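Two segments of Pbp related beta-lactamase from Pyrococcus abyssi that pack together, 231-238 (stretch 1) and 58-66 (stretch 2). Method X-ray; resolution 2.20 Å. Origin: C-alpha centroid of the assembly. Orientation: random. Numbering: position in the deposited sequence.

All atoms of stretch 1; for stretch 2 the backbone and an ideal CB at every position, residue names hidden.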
# COMPACT_ATOMS: atom_id res chain seq x y z
N ILE A 231 11.26 -32.15 23.28
CA ILE A 231 10.17 -33.10 23.51
C ILE A 231 10.77 -34.52 23.62
O ILE A 231 11.78 -34.81 22.98
CB ILE A 231 9.15 -32.97 22.34
CG1 ILE A 231 7.91 -33.82 22.58
CG2 ILE A 231 9.80 -33.38 21.04
CD1 ILE A 231 6.82 -33.56 21.55
N THR A 232 10.18 -35.39 24.44
CA THR A 232 10.73 -36.74 24.62
C THR A 232 9.76 -37.94 24.54
O THR A 232 9.59 -38.52 23.48
CB THR A 232 11.48 -36.86 25.97
OG1 THR A 232 10.63 -36.41 27.03
CG2 THR A 232 12.75 -36.03 25.95
N ALA A 233 9.17 -38.30 25.68
CA ALA A 233 8.26 -39.44 25.77
C ALA A 233 6.99 -39.35 24.90
O ALA A 233 6.47 -40.38 24.46
CB ALA A 233 7.88 -39.69 27.23
N ASP A 234 6.49 -38.14 24.68
CA ASP A 234 5.29 -37.94 23.88
C ASP A 234 5.54 -37.83 22.37
O ASP A 234 4.60 -37.90 21.58
CB ASP A 234 4.53 -36.71 24.38
CG ASP A 234 5.38 -35.46 24.37
OD1 ASP A 234 6.62 -35.57 24.50
OD2 ASP A 234 4.81 -34.36 24.26
N GLY A 235 6.80 -37.67 21.97
CA GLY A 235 7.08 -37.59 20.54
C GLY A 235 8.39 -36.96 20.11
O GLY A 235 8.39 -36.12 19.21
N GLY A 236 9.51 -37.37 20.70
CA GLY A 236 10.79 -36.77 20.34
C GLY A 236 11.81 -37.66 19.66
O GLY A 236 12.96 -37.28 19.49
N LEU A 237 11.39 -38.84 19.25
CA LEU A 237 12.32 -39.75 18.61
C LEU A 237 12.49 -39.49 17.11
O LEU A 237 11.53 -39.16 16.40
CB LEU A 237 11.86 -41.19 18.85
CG LEU A 237 12.82 -42.34 18.57
CD1 LEU A 237 14.06 -42.24 19.46
CD2 LEU A 237 12.09 -43.65 18.82
N LEU A 238 13.73 -39.58 16.64
CA LEU A 238 14.05 -39.41 15.22
C LEU A 238 14.54 -40.78 14.76
O LEU A 238 15.29 -41.44 15.47
CB LEU A 238 15.15 -38.37 15.01
CG LEU A 238 14.86 -36.89 15.31
CD1 LEU A 238 15.00 -36.63 16.80
CD2 LEU A 238 15.85 -36.02 14.53
N UNK A 58 7.61 -37.99 15.66
CA UNK A 58 6.52 -37.50 16.49
C UNK A 58 5.86 -38.54 17.39
O UNK A 58 6.53 -39.39 17.97
CB UNK A 58 5.45 -36.88 15.59
N UNK A 59 4.54 -38.45 17.50
CA UNK A 59 3.77 -39.35 18.34
C UNK A 59 3.96 -40.85 18.12
O UNK A 59 3.41 -41.65 18.87
CB UNK A 59 2.29 -39.02 18.15
N UNK A 60 4.72 -41.24 17.10
CA UNK A 60 4.94 -42.66 16.90
C UNK A 60 5.84 -43.10 18.05
O UNK A 60 5.96 -44.29 18.36
CB UNK A 60 5.56 -42.96 15.53
N UNK A 61 6.44 -42.11 18.71
CA UNK A 61 7.30 -42.34 19.86
C UNK A 61 6.43 -42.91 20.99
O UNK A 61 6.90 -43.70 21.80
CB UNK A 61 8.01 -41.05 20.29
N UNK A 62 5.15 -42.51 21.03
CA UNK A 62 4.25 -42.99 22.07
C UNK A 62 4.21 -44.52 22.20
O UNK A 62 4.14 -45.04 23.31
CB UNK A 62 2.84 -42.47 21.79
N UNK A 63 4.25 -45.24 21.07
CA UNK A 63 4.23 -46.70 21.15
C UNK A 63 5.45 -47.20 21.94
O UNK A 63 5.35 -48.15 22.71
CB UNK A 63 4.21 -47.31 19.75
N UNK A 64 6.59 -46.55 21.75
CA UNK A 64 7.81 -46.92 22.45
C UNK A 64 7.62 -46.72 23.96
O UNK A 64 7.93 -47.60 24.75
CB UNK A 64 9.00 -46.10 21.94
N UNK A 65 7.10 -45.57 24.34
CA UNK A 65 6.85 -45.26 25.73
C UNK A 65 5.93 -46.32 26.35
O UNK A 65 6.15 -46.75 27.48
CB UNK A 65 6.24 -43.86 25.86
N UNK A 66 4.91 -46.72 25.60
CA UNK A 66 3.96 -47.72 26.09
C UNK A 66 4.63 -49.08 26.26
O UNK A 66 4.30 -49.83 27.18
CB UNK A 66 2.77 -47.84 25.13

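Position 58 has a phi of 58° and a psi of -140°, and the positive phi by itself favours glycine. Its CA-to-CB direction leads away from stretch 1, so no side chain is asked for, while its backbone lies close to Gly235. The residue is Gly58. Its CA stands 3.6 Å from Gly235 O and its O 3.2 Å from Gly235 CA, a reciprocal pair of CA-H...O contacts, and a water accepts from Gly58 N and donates to Gly235 O and Leu237 O. The closeness is mutual: a CB on Gly235 would lie only 3.0 Å from Gly58 C.

At 59 the CB points away, and many small or polar side chains would suit. Ser59 is found, its CA 3.6 Å from Asp234 O. Position 60 has nothing of stretch 1 within reach of its CB, so this contact leaves the choice free; it is Ile60.

Position 61 points toward stretch 1, its ideal CB 3.6 Å from Gly235 CA and 4.1 Å from Leu237 CB. Space is short, and Leu237 N offers a donor nearby, so a small side chain with an acceptor, serine or threonine, fits best. Thr61, chi1 in the m well, uses its hydroxyl twice: OG1 accepts from Leu237 N at 3.1 Å and donates to Gly58 O at 2.8 Å. Its methyl CG2 packs 3.4 Å from Thr232 O.

Position 62 points sideways, with Asp234 O 4.9 Å from the ideal CB. A short side chain could be accommodated, but a long one carrying a donor could turn back to that carbonyl. Lys62 does so: its chain is extended through chi3 and bends at chi4 (63°), bringing NZ to donate to Asp234 O at 2.9 Å.

Position 63 faces away and could hold many types. Ser63 turns its OG back to donate to Ile60 O at 2.8 Å.

At 64 the CB points toward stretch 1, with Leu237 CD2 5.0 Å from it. That methyl invites an apolar partner, aliphatic or aromatic. Phe64 places one ring face beneath it: CD2 of Leu237 sits 3.8 Å from the ring centroid, 7° off the normal, a CH-pi contact.

Position 65 points toward Ala233 O, only 3.8 Å from its ideal CB. A short donor such as serine or threonine is apt. Thr65 OG1 donates to Ala233 O at 2.8 Å, tying the helix to this loop.

Position 66 is out of reach, so stretch 1 sets no requirement; Ala66 continues the helix, its N bonded to Lys62 O.

Stretch 2 (58-66) GSITKSFTA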
# COMPACT_ATOMS: atom_id res chain seq x y z
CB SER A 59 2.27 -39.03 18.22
OG SER A 59 1.98 -37.81 18.85
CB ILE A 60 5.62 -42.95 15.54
CG1 ILE A 60 4.71 -42.49 14.40
CG2 ILE A 60 5.90 -44.46 15.40
CD1 ILE A 60 5.29 -42.70 13.01
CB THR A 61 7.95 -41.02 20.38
OG1 THR A 61 8.75 -40.43 19.34
CG2 THR A 61 8.84 -41.30 21.58
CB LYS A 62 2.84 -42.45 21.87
CG LYS A 62 2.68 -40.96 22.24
CD LYS A 62 1.21 -40.52 22.17
CE LYS A 62 1.03 -39.05 22.54
NZ LYS A 62 1.72 -38.12 21.59
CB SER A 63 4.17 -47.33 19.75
OG SER A 63 5.29 -46.99 18.94
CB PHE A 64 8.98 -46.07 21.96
CG PHE A 64 9.43 -46.41 20.58
CD1 PHE A 64 10.58 -47.17 20.38
CD2 PHE A 64 8.72 -45.97 19.48
CE1 PHE A 64 11.02 -47.48 19.10
CE2 PHE A 64 9.15 -46.27 18.19
CZ PHE A 64 10.30 -47.03 18.00
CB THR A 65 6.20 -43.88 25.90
OG1 THR A 65 7.11 -42.86 25.48
CG2 THR A 65 5.79 -43.64 27.35
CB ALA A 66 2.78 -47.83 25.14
O HOH W 1 10.02 -36.69 16.86
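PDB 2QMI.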